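Local structure of tyrosine recombinase XerH (Helicobacter pylori, 5JK0) at residues D[25-30]-D[74-79]; D[111-116]-D[131-136]; D[187-192]-D[200-205]. The protein cuts and rejoins DNA at specific recombination sites as a tyrosine recombinase and takes part in chromosome segregation. All coordinates share one frame; numbering follows the deposited sequence.

Contact 1 of 3, residues D[25-30]-D[74-79]. With nucleotides of chain G.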
loop_
_atom_site.group_PDB
_atom_site.type_symbol
_atom_site.label_atom_id
_atom_site.label_comp_id
_atom_site.label_asym_id
_atom_site.label_seq_id
_atom_site.Cartn_x
_atom_site.Cartn_y
_atom_site.Cartn_z
ATOM N N ARG D 25 9.477 27.633 19.889
ATOM C CA ARG D 25 10.497 27.715 20.927
ATOM C C ARG D 25 10.754 26.337 21.520
ATOM O O ARG D 25 11.890 25.991 21.843
ATOM C CB ARG D 25 10.090 28.691 22.034
ATOM C CG ARG D 25 11.209 28.963 23.035
ATOM C CD ARG D 25 10.725 29.758 24.233
ATOM N NE ARG D 25 11.836 30.193 25.077
ATOM C CZ ARG D 25 12.395 29.448 26.026
ATOM N NH1 ARG D 25 13.401 29.930 26.743
ATOM N NH2 ARG D 25 11.950 28.221 26.257
ATOM N N TYR D 26 9.688 25.556 21.662
ATOM C CA TYR D 26 9.798 24.195 22.172
ATOM C C TYR D 26 10.618 23.321 21.232
ATOM O O TYR D 26 11.433 22.513 21.676
ATOM C CB TYR D 26 8.413 23.581 22.378
ATOM C CG TYR D 26 8.436 22.072 22.478
ATOM C CD1 TYR D 26 8.950 21.441 23.604
ATOM C CD2 TYR D 26 7.946 21.281 21.448
ATOM C CE1 TYR D 26 8.978 20.062 23.699
ATOM C CE2 TYR D 26 7.968 19.901 21.535
ATOM C CZ TYR D 26 8.484 19.299 22.663
ATOM O OH TYR D 26 8.508 17.926 22.756
ATOM N N LYS D 27 10.396 23.488 19.932
ATOM C CA LYS D 27 11.124 22.716 18.934
ATOM C C LYS D 27 12.606 23.076 18.946
ATOM O O LYS D 27 13.457 22.219 18.732
ATOM C CB LYS D 27 10.536 22.942 17.540
ATOM C CG LYS D 27 9.067 22.569 17.419
ATOM C CD LYS D 27 8.811 21.133 17.848
ATOM C CE LYS D 27 9.453 20.140 16.893
ATOM N NZ LYS D 27 9.156 18.731 17.277
ATOM N N CYS D 28 12.909 24.343 19.209
ATOM C CA CYS D 28 14.294 24.798 19.267
ATOM C C CYS D 28 15.064 24.126 20.401
ATOM O O CYS D 28 16.273 23.919 20.302
ATOM C CB CYS D 28 14.357 26.318 19.426
ATOM S SG CYS D 28 14.008 27.242 17.914
ATOM N N THR D 29 14.358 23.784 21.473
ATOM C CA THR D 29 14.988 23.160 22.631
ATOM C C THR D 29 14.942 21.636 22.556
ATOM O O THR D 29 15.740 20.952 23.198
ATOM C CB THR D 29 14.325 23.617 23.945
ATOM O OG1 THR D 29 12.946 23.224 23.953
ATOM C CG2 THR D 29 14.417 25.129 24.091
ATOM N N SER D 30 14.010 21.105 21.769
ATOM C CA SER D 30 13.832 19.659 21.669
ATOM C C SER D 30 14.572 19.062 20.473
ATOM O O SER D 30 15.087 17.947 20.552
ATOM C CB SER D 30 12.344 19.309 21.590
ATOM O OG SER D 30 11.743 19.883 20.443
ATOM N N ASN D 74 13.826 24.695 10.352
ATOM C CA ASN D 74 13.369 25.124 9.031
ATOM C C ASN D 74 12.150 24.347 8.542
ATOM O O ASN D 74 11.361 24.848 7.738
ATOM C CB ASN D 74 14.502 24.999 8.007
ATOM C CG ASN D 74 14.585 23.615 7.389
ATOM O OD1 ASN D 74 14.000 23.359 6.336
ATOM N ND2 ASN D 74 15.317 22.716 8.040
ATOM N N THR D 75 11.999 23.121 9.033
ATOM C CA THR D 75 10.911 22.249 8.610
ATOM C C THR D 75 9.568 22.716 9.174
ATOM O O THR D 75 8.516 22.479 8.578
ATOM C CB THR D 75 11.173 20.791 9.043
ATOM O OG1 THR D 75 12.494 20.404 8.642
ATOM C CG2 THR D 75 10.162 19.842 8.411
ATOM N N TYR D 76 9.611 23.398 10.314
ATOM C CA TYR D 76 8.390 23.799 11.007
ATOM C C TYR D 76 8.063 25.284 10.856
ATOM O O TYR D 76 6.894 25.668 10.858
ATOM C CB TYR D 76 8.496 23.451 12.493
ATOM C CG TYR D 76 8.518 21.966 12.774
ATOM C CD1 TYR D 76 7.336 21.256 12.946
ATOM C CD2 TYR D 76 9.719 21.273 12.866
ATOM C CE1 TYR D 76 7.349 19.898 13.202
ATOM C CE2 TYR D 76 9.741 19.914 13.123
ATOM C CZ TYR D 76 8.553 19.232 13.289
ATOM O OH TYR D 76 8.568 17.879 13.543
ATOM N N ALA D 77 9.097 26.111 10.725
ATOM C CA ALA D 77 8.935 27.563 10.757
ATOM C C ALA D 77 8.059 28.105 9.627
ATOM O O ALA D 77 6.977 28.640 9.873
ATOM C CB ALA D 77 10.299 28.238 10.724
ATOM N N LEU D 78 8.534 27.969 8.393
ATOM C CA LEU D 78 7.848 28.541 7.235
ATOM C C LEU D 78 6.405 28.046 7.030
ATOM O O LEU D 78 5.515 28.864 6.803
ATOM C CB LEU D 78 8.666 28.292 5.961
ATOM C CG LEU D 78 8.089 28.843 4.653
ATOM C CD1 LEU D 78 9.138 29.637 3.892
ATOM C CD2 LEU D 78 7.546 27.716 3.789
ATOM N N PRO D 79 6.161 26.719 7.104
ATOM C CA PRO D 79 4.779 26.282 6.857
ATOM C C PRO D 79 3.756 26.843 7.848
ATOM O O PRO D 79 2.614 27.098 7.463
ATOM C CB PRO D 79 4.865 24.757 6.990
ATOM C CG PRO D 79 6.279 24.434 6.685
ATOM C CD PRO D 79 7.067 25.566 7.265
ATOM P P DT G 19 9.926 15.450 15.805
ATOM O OP1 DT G 19 9.240 14.876 16.983
ATOM O OP2 DT G 19 9.714 16.870 15.445
ATOM O "O5'" DT G 19 11.503 15.226 15.956
ATOM C "C5'" DT G 19 12.008 13.923 16.247
ATOM C "C4'" DT G 19 13.226 13.599 15.392
ATOM O "O4'" DT G 19 12.806 13.281 14.040
ATOM C "C3'" DT G 19 14.261 14.724 15.269
ATOM O "O3'" DT G 19 15.561 14.215 15.532
ATOM C "C2'" DT G 19 14.120 15.185 13.818
ATOM C "C1'" DT G 19 13.679 13.903 13.133
ATOM N N1 DT G 19 12.952 14.127 11.852
ATOM C C2 DT G 19 13.435 13.561 10.695
ATOM O O2 DT G 19 14.441 12.874 10.656
ATOM N N3 DT G 19 12.692 13.825 9.575
ATOM C C4 DT G 19 11.540 14.586 9.497
ATOM O O4 DT G 19 10.944 14.766 8.441
ATOM C C5 DT G 19 11.088 15.151 10.746
ATOM C C7 DT G 19 9.848 15.994 10.786
ATOM C C6 DT G 19 11.807 14.897 11.851
ATOM P P DT G 21 21.883 16.155 11.321
ATOM O OP1 DT G 21 23.178 15.535 11.674
ATOM O OP2 DT G 21 21.519 17.461 11.913
ATOM O "O5'" DT G 21 21.799 16.285 9.728
ATOM C "C5'" DT G 21 21.972 15.126 8.919
ATOM C "C4'" DT G 21 21.559 15.391 7.482
ATOM O "O4'" DT G 21 20.182 15.792 7.436
ATOM C "C3'" DT G 21 22.309 16.522 6.791
ATOM O "O3'" DT G 21 23.429 16.004 6.080
ATOM C "C2'" DT G 21 21.269 17.127 5.830
ATOM C "C1'" DT G 21 19.961 16.422 6.202
ATOM N N1 DT G 21 18.805 17.352 6.326
ATOM C C2 DT G 21 17.972 17.529 5.249
ATOM O O2 DT G 21 18.123 16.951 4.187
ATOM N N3 DT G 21 16.945 18.409 5.457
ATOM C C4 DT G 21 16.675 19.118 6.613
ATOM O O4 DT G 21 15.723 19.887 6.703
ATOM C C5 DT G 21 17.590 18.889 7.706
ATOM C C7 DT G 21 17.400 19.602 9.011
ATOM C C6 DT G 21 18.602 18.029 7.512
ATOM P P DT G 20 16.790 15.221 15.777
ATOM O OP1 DT G 20 17.689 14.582 16.764
ATOM O OP2 DT G 20 16.233 16.564 16.048
ATOM O "O5'" DT G 20 17.532 15.275 14.361
ATOM C "C5'" DT G 20 18.125 14.097 13.829
ATOM C "C4'" DT G 20 18.552 14.306 12.386
ATOM O "O4'" DT G 20 17.385 14.500 11.555
ATOM C "C3'" DT G 20 19.457 15.521 12.140
ATOM O "O3'" DT G 20 20.734 15.088 11.676
ATOM C "C2'" DT G 20 18.711 16.349 11.078
ATOM C "C1'" DT G 20 17.735 15.341 10.491
ATOM N N1 DT G 20 16.492 15.959 9.944
ATOM C C2 DT G 20 16.210 15.826 8.605
ATOM O O2 DT G 20 16.928 15.223 7.827
ATOM N N3 DT G 20 15.046 16.428 8.202
ATOM C C4 DT G 20 14.157 17.136 8.990
ATOM O O4 DT G 20 13.136 17.642 8.534
ATOM C C5 DT G 20 14.512 17.238 10.386
ATOM C C7 DT G 20 13.624 17.983 11.338
ATOM C C6 DT G 20 15.650 16.651 10.791
#
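Lys-27 and Tyr-76 meet at the phosphate of DT19 of chain G, and both aim their polar ends at the same oxygen, OP2. This is the DNA-facing side of the helical, SAM-like core-binding domain of a phage-integrase-family recombinase, where helix 12-30 packs beside helix 74-93. Between the two helices the touch is small: Lys-27 CE sits over one face of the Tyr-76 ring, off centre toward the rim, in a CH-pi contact 4.0 Å from the centroid. The two side chains cross at about a right angle. Two successive bends, chi2 -55° and chi3 -67°, fold the lysine chain back so that its CE lies against the ring while the ammonium carries on to the DNA. There Lys-27 NZ donates to OP2 of DT19 at 2.7 Å. Tyr-76 OH comes to 2.4 Å from the same OP2, too short to be taken at face value, so the lysine bond is the secure one, and its positive charge probably helps to hold the phosphate.

Asn-74 and Thr-75, just ahead of Tyr-76, also contact the bases that follow. Thr-75 OG1 gives a hydrogen bond of 2.8 Å to O4 of DT20 of chain G, and Asn-74 OD1 accepts from N6 of an adenine base. The amide nitrogen of Asn-74 turns to the next thymine: Asn-74 ND2 donates to O4 of DT21 of chain G over 3.2 Å, almost straight at 173°.

Contact 2 of 3, residues D[111-116]-D[131-136]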
loop_
_atom_site.group_PDB
_atom_site.type_symbol
_atom_site.label_atom_id
_atom_site.label_comp_id
_atom_site.label_asym_id
_atom_site.label_seq_id
_atom_site.Cartn_x
_atom_site.Cartn_y
_atom_site.Cartn_z
ATOM N N ALA D 111 -7.123 21.174 5.504
ATOM C CA ALA D 111 -7.082 20.505 4.207
ATOM C C ALA D 111 -7.147 21.516 3.067
ATOM O O ALA D 111 -6.465 21.367 2.052
ATOM C CB ALA D 111 -8.217 19.500 4.090
ATOM N N GLU D 112 -7.967 22.547 3.245
ATOM C CA GLU D 112 -8.103 23.600 2.243
ATOM C C GLU D 112 -6.834 24.442 2.160
ATOM O O GLU D 112 -6.418 24.843 1.073
ATOM C CB GLU D 112 -9.311 24.489 2.552
ATOM C CG GLU D 112 -10.650 23.782 2.405
ATOM C CD GLU D 112 -11.831 24.713 2.600
ATOM O OE1 GLU D 112 -11.614 25.894 2.944
ATOM O OE2 GLU D 112 -12.980 24.263 2.404
ATOM N N PHE D 113 -6.226 24.706 3.312
ATOM C CA PHE D 113 -4.962 25.432 3.362
ATOM C C PHE D 113 -3.874 24.688 2.598
ATOM O O PHE D 113 -3.100 25.292 1.856
ATOM C CB PHE D 113 -4.523 25.657 4.812
ATOM C CG PHE D 113 -3.058 25.972 4.962
ATOM C CD1 PHE D 113 -2.555 27.204 4.579
ATOM C CD2 PHE D 113 -2.185 25.034 5.493
ATOM C CE1 PHE D 113 -1.208 27.494 4.716
ATOM C CE2 PHE D 113 -0.838 25.318 5.633
ATOM C CZ PHE D 113 -0.350 26.550 5.245
ATOM N N LEU D 114 -3.824 23.372 2.784
ATOM C CA LEU D 114 -2.830 22.537 2.119
ATOM C C LEU D 114 -2.996 22.548 0.602
ATOM O O LEU D 114 -2.017 22.660 -0.133
ATOM C CB LEU D 114 -2.904 21.100 2.639
ATOM C CG LEU D 114 -2.350 20.851 4.042
ATOM C CD1 LEU D 114 -2.559 19.399 4.449
ATOM C CD2 LEU D 114 -0.875 21.218 4.105
ATOM N N SER D 115 -4.236 22.432 0.139
ATOM C CA SER D 115 -4.514 22.396 -1.294
ATOM C C SER D 115 -4.078 23.682 -1.991
ATOM O O SER D 115 -3.546 23.648 -3.100
ATOM C CB SER D 115 -6.003 22.150 -1.541
ATOM O OG SER D 115 -6.783 23.221 -1.037
ATOM N N VAL D 116 -4.304 24.814 -1.334
ATOM C CA VAL D 116 -3.966 26.112 -1.908
ATOM C C VAL D 116 -2.466 26.396 -1.865
ATOM O O VAL D 116 -1.865 26.753 -2.879
ATOM C CB VAL D 116 -4.710 27.252 -1.183
ATOM C CG1 VAL D 116 -4.188 28.609 -1.637
ATOM C CG2 VAL D 116 -6.212 27.145 -1.419
ATOM N N ILE D 131 3.085 17.364 8.372
ATOM C CA ILE D 131 3.766 17.039 9.623
ATOM C C ILE D 131 3.877 18.268 10.526
ATOM O O ILE D 131 3.716 18.174 11.745
ATOM C CB ILE D 131 5.174 16.463 9.357
ATOM C CG1 ILE D 131 5.071 15.107 8.656
ATOM C CG2 ILE D 131 5.962 16.321 10.652
ATOM C CD1 ILE D 131 6.409 14.525 8.259
ATOM N N ALA D 132 4.137 19.422 9.918
ATOM C CA ALA D 132 4.248 20.674 10.660
ATOM C C ALA D 132 2.921 21.049 11.313
ATOM O O ALA D 132 2.877 21.397 12.494
ATOM C CB ALA D 132 4.724 21.791 9.746
ATOM N N LEU D 133 1.844 20.971 10.535
ATOM C CA LEU D 133 0.508 21.291 11.030
ATOM C C LEU D 133 0.079 20.339 12.142
ATOM O O LEU D 133 -0.513 20.762 13.137
ATOM C CB LEU D 133 -0.512 21.251 9.888
ATOM C CG LEU D 133 -0.435 22.367 8.842
ATOM C CD1 LEU D 133 -1.367 22.071 7.677
ATOM C CD2 LEU D 133 -0.768 23.716 9.464
ATOM N N LEU D 134 0.376 19.056 11.966
ATOM C CA LEU D 134 0.036 18.047 12.963
ATOM C C LEU D 134 0.760 18.307 14.278
ATOM O O LEU D 134 0.188 18.135 15.353
ATOM C CB LEU D 134 0.375 16.644 12.450
ATOM C CG LEU D 134 -0.506 16.084 11.332
ATOM C CD1 LEU D 134 -0.025 14.704 10.911
ATOM C CD2 LEU D 134 -1.964 16.037 11.766
ATOM N N GLY D 135 2.018 18.724 14.185
ATOM C CA GLY D 135 2.822 18.996 15.363
ATOM C C GLY D 135 2.318 20.178 16.170
ATOM O O GLY D 135 2.330 20.149 17.400
ATOM N N LEU D 136 1.869 21.220 15.475
ATOM C CA LEU D 136 1.397 22.433 16.135
ATOM C C LEU D 136 0.161 22.175 16.990
ATOM O O LEU D 136 0.118 22.550 18.160
ATOM C CB LEU D 136 1.091 23.521 15.104
ATOM C CG LEU D 136 0.484 24.811 15.662
ATOM C CD1 LEU D 136 1.436 25.480 16.647
ATOM C CD2 LEU D 136 0.110 25.771 14.539
#
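Leu-133 CD1 is the methyl on which this contact turns, since it touches both Phe-113 and Leu-114 of the facing helix. Leu-114 and Leu-133 reach for each other tip to tip, with Leu-114 CD2 and Leu-133 CD1 3.7 Å apart. The same methyl comes in at the edge of the Phe-113 ring, near its plane, 3.8 Å from Phe-113 CD2, so the aromatic rim rather than a face receives it. Leu-133 CD2 brushes the ring as well, 4.2 Å from Phe-113 CE2. The neighbouring residues Phe-113 and Leu-114 manage to share one partner through different first torsions: CG of the phenylalanine is anti to the backbone N (chi1 161°), whereas CG of the leucine lies beside it (chi1 -74°).

In the next shell, aromatic neighbours gather round the ring. Phe-83 meets Phe-113 edge to face, and Tyr-86 and Tyr-117 meet it at inclined angles. Leu-80 of helix 74-93 packs on Leu-133 too, so a third helix joins the cluster. Farther out, helix 107-117 carries a subunit boundary: Glu-112 forms a salt bridge with Arg-25 of the second subunit, while Ser-115 O accepts from Asn-33 ND2 of that chain. Ile-131, on helix 123-143, packs on a cytosine base of the bound DNA. The arrangement is part of the all-helical, SAM-like core-binding domain of the phage integrase family, in which helices 74-93, 107-117 and 123-143 pack together.

Contact 3 of 3, residues D[187-192]-D[200-205]. With nucleotides of chain H.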
loop_
_atom_site.group_PDB
_atom_site.type_symbol
_atom_site.label_atom_id
_atom_site.label_comp_id
_atom_site.label_asym_id
_atom_site.label_seq_id
_atom_site.Cartn_x
_atom_site.Cartn_y
_atom_site.Cartn_z
ATOM N N SER D 187 38.554 14.781 -14.057
ATOM C CA SER D 187 38.102 16.155 -14.230
ATOM C C SER D 187 38.417 17.021 -13.014
ATOM O O SER D 187 38.516 18.242 -13.126
ATOM C CB SER D 187 36.599 16.182 -14.519
ATOM O OG SER D 187 36.293 15.417 -15.671
ATOM N N ILE D 188 38.572 16.384 -11.857
ATOM C CA ILE D 188 38.923 17.097 -10.633
ATOM C C ILE D 188 40.282 17.777 -10.777
ATOM O O ILE D 188 40.470 18.915 -10.345
ATOM C CB ILE D 188 38.948 16.150 -9.413
ATOM C CG1 ILE D 188 37.562 15.549 -9.175
ATOM C CG2 ILE D 188 39.424 16.882 -8.167
ATOM C CD1 ILE D 188 37.493 14.624 -7.977
ATOM N N ASP D 189 41.221 17.076 -11.404
ATOM C CA ASP D 189 42.572 17.595 -11.591
ATOM C C ASP D 189 42.705 18.400 -12.882
ATOM O O ASP D 189 43.584 19.251 -13.002
ATOM C CB ASP D 189 43.585 16.448 -11.593
ATOM C CG ASP D 189 43.533 15.622 -10.323
ATOM O OD1 ASP D 189 43.283 16.199 -9.246
ATOM O OD2 ASP D 189 43.743 14.393 -10.405
ATOM N N LYS D 190 41.826 18.130 -13.843
ATOM C CA LYS D 190 41.918 18.753 -15.160
ATOM C C LYS D 190 41.236 20.120 -15.220
ATOM O O LYS D 190 41.603 20.965 -16.035
ATOM C CB LYS D 190 41.316 17.830 -16.222
ATOM N N ILE D 191 40.245 20.332 -14.360
ATOM C CA ILE D 191 39.488 21.581 -14.364
ATOM C C ILE D 191 40.329 22.732 -13.807
ATOM O O ILE D 191 41.227 22.520 -12.988
ATOM C CB ILE D 191 38.172 21.443 -13.558
ATOM C CG1 ILE D 191 37.191 22.562 -13.919
ATOM C CG2 ILE D 191 38.449 21.402 -12.058
ATOM C CD1 ILE D 191 35.827 22.403 -13.286
ATOM N N GLU D 192 40.045 23.946 -14.268
ATOM C CA GLU D 192 40.800 25.123 -13.853
ATOM C C GLU D 192 40.358 25.633 -12.485
ATOM O O GLU D 192 39.174 25.880 -12.256
ATOM C CB GLU D 192 40.659 26.237 -14.892
ATOM N N ARG D 200 42.861 22.889 -1.567
ATOM C CA ARG D 200 41.818 22.626 -0.583
ATOM C C ARG D 200 40.617 21.907 -1.190
ATOM O O ARG D 200 40.134 20.915 -0.644
ATOM C CB ARG D 200 41.360 23.935 0.062
ATOM C CG ARG D 200 40.251 23.775 1.086
ATOM C CD ARG D 200 39.655 25.124 1.446
ATOM N NE ARG D 200 39.027 25.758 0.290
ATOM C CZ ARG D 200 38.603 27.018 0.265
ATOM N NH1 ARG D 200 38.743 27.788 1.335
ATOM N NH2 ARG D 200 38.043 27.508 -0.833
ATOM N N ASN D 201 40.137 22.417 -2.319
ATOM C CA ASN D 201 38.934 21.883 -2.947
ATOM C C ASN D 201 39.133 20.491 -3.537
ATOM O O ASN D 201 38.249 19.642 -3.439
ATOM C CB ASN D 201 38.435 22.840 -4.030
ATOM C CG ASN D 201 37.953 24.160 -3.461
ATOM O OD1 ASN D 201 38.203 24.474 -2.297
ATOM N ND2 ASN D 201 37.261 24.942 -4.281
ATOM N N ARG D 202 40.290 20.258 -4.149
ATOM C CA ARG D 202 40.584 18.947 -4.716
ATOM C C ARG D 202 40.636 17.883 -3.626
ATOM O O ARG D 202 40.071 16.802 -3.779
ATOM C CB ARG D 202 41.901 18.967 -5.493
ATOM C CG ARG D 202 41.806 19.633 -6.854
ATOM C CD ARG D 202 42.937 19.180 -7.760
ATOM N NE ARG D 202 44.248 19.486 -7.196
ATOM C CZ ARG D 202 45.390 18.990 -7.660
ATOM N NH1 ARG D 202 46.540 19.324 -7.090
ATOM N NH2 ARG D 202 45.384 18.160 -8.693
ATOM N N LEU D 203 41.307 18.200 -2.522
ATOM C CA LEU D 203 41.414 17.274 -1.401
ATOM C C LEU D 203 40.046 16.991 -0.783
ATOM O O LEU D 203 39.745 15.856 -0.421
ATOM C CB LEU D 203 42.366 17.826 -0.338
ATOM C CG LEU D 203 42.546 16.978 0.924
ATOM C CD1 LEU D 203 43.081 15.596 0.579
ATOM C CD2 LEU D 203 43.462 17.677 1.916
ATOM N N LEU D 204 39.222 18.028 -0.674
ATOM C CA LEU D 204 37.896 17.904 -0.076
ATOM C C LEU D 204 36.992 16.969 -0.874
ATOM O O LEU D 204 36.353 16.079 -0.311
ATOM C CB LEU D 204 37.239 19.281 0.047
ATOM C CG LEU D 204 35.792 19.314 0.546
ATOM C CD1 LEU D 204 35.682 18.682 1.925
ATOM C CD2 LEU D 204 35.261 20.738 0.565
ATOM N N ILE D 205 36.944 17.178 -2.185
ATOM C CA ILE D 205 36.060 16.411 -3.056
ATOM C C ILE D 205 36.523 14.962 -3.208
ATOM O O ILE D 205 35.704 14.044 -3.206
ATOM C CB ILE D 205 35.947 17.070 -4.447
ATOM C CG1 ILE D 205 35.360 18.477 -4.314
ATOM C CG2 ILE D 205 35.086 16.230 -5.379
ATOM C CD1 ILE D 205 35.118 19.173 -5.633
ATOM P P DG H 4 36.246 30.909 0.168
ATOM O OP1 DG H 4 36.172 31.368 1.571
ATOM O OP2 DG H 4 37.349 30.017 -0.253
ATOM O "O5'" DG H 4 34.863 30.203 -0.232
ATOM C "C5'" DG H 4 33.794 30.110 0.711
ATOM C "C4'" DG H 4 33.054 31.431 0.839
ATOM O "O4'" DG H 4 32.794 31.973 -0.473
ATOM C "C3'" DG H 4 31.686 31.337 1.485
ATOM O "O3'" DG H 4 31.809 31.374 2.901
ATOM C "C2'" DG H 4 30.985 32.585 0.953
ATOM C "C1'" DG H 4 31.638 32.790 -0.423
ATOM N N9 DG H 4 30.770 32.447 -1.550
ATOM C C8 DG H 4 31.050 31.571 -2.572
ATOM N N7 DG H 4 30.089 31.467 -3.447
ATOM C C5 DG H 4 29.106 32.330 -2.979
ATOM C C6 DG H 4 27.831 32.636 -3.514
ATOM O O6 DG H 4 27.303 32.188 -4.540
ATOM N N1 DG H 4 27.150 33.562 -2.727
ATOM C C2 DG H 4 27.639 34.122 -1.571
ATOM N N2 DG H 4 26.835 34.996 -0.948
ATOM N N3 DG H 4 28.833 33.846 -1.059
ATOM C C4 DG H 4 29.510 32.944 -1.812
#
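This is a mixed apolar and ionic helix-helix contact in the catalytic domain of the tyrosine recombinase, joining the end of helix 178-190 to helix 198-211, the next helix of the chain. The backbones come close, with CA of Ile-188 and CA of Arg-202 6.4 Å apart. On the inner side Ile-188 CD1 packs against Ile-205 CG2 at 3.9 Å, and Ile-188 CG2 lies equally near Arg-202 CG. The aliphatic part of the arginine therefore runs past the isoleucine before its head turns to the acid.

That turn comes at chi3, -59°, and it carries the guanidinium over to Asp-189, where Arg-202 NH2 and Asp-189 OD1 form a salt bridge of 2.9 Å. It is a bent, one-armed bond: the N-H to oxygen angle is 137°, the two flat groups stand 83° apart, and the nitrogen approaches from above the carboxylate plane. Asp-189 OD2 pairs with Lys-206 in a second salt bridge, so the acid answers two basic residues of helix 198-211, while its backbone O accepts from Arg-198.

Ile-205 has its side chain about 11 Å from that of Arg-313, a predicted active-site residue. At the start of the same segment Arg-200 turns to the DNA. Asn-201 OD1 lies in the guanidinium plane and accepts from Arg-200 NE, which faces the carbonyl almost head-on, and Arg-200 NH2 donates to OP2 of DG4 of chain H at 2.7 Å.

How the contacts relate
Contacts 1 and 2 belong to one helical domain and lie with their centres about 15 Å apart, whereas contact 3 sits across the chain's centre in the catalytic domain, about 37 Å from contact 1 and about 44 Å from contact 2, centre to centre. Along the chain they come in series, each closing before the next opens. The first two touch directly: Pro-79 O packs on Phe-113 CZ, and Ala-132 meets both Tyr-76 and Pro-79, so helix 74-93 links the phosphate-gripping surface to the domain core. Residues of both domains bind DNA backbone, through chain G at contact 1 and chain H at contact 3, so the protein holds its substrate from two separate bodies.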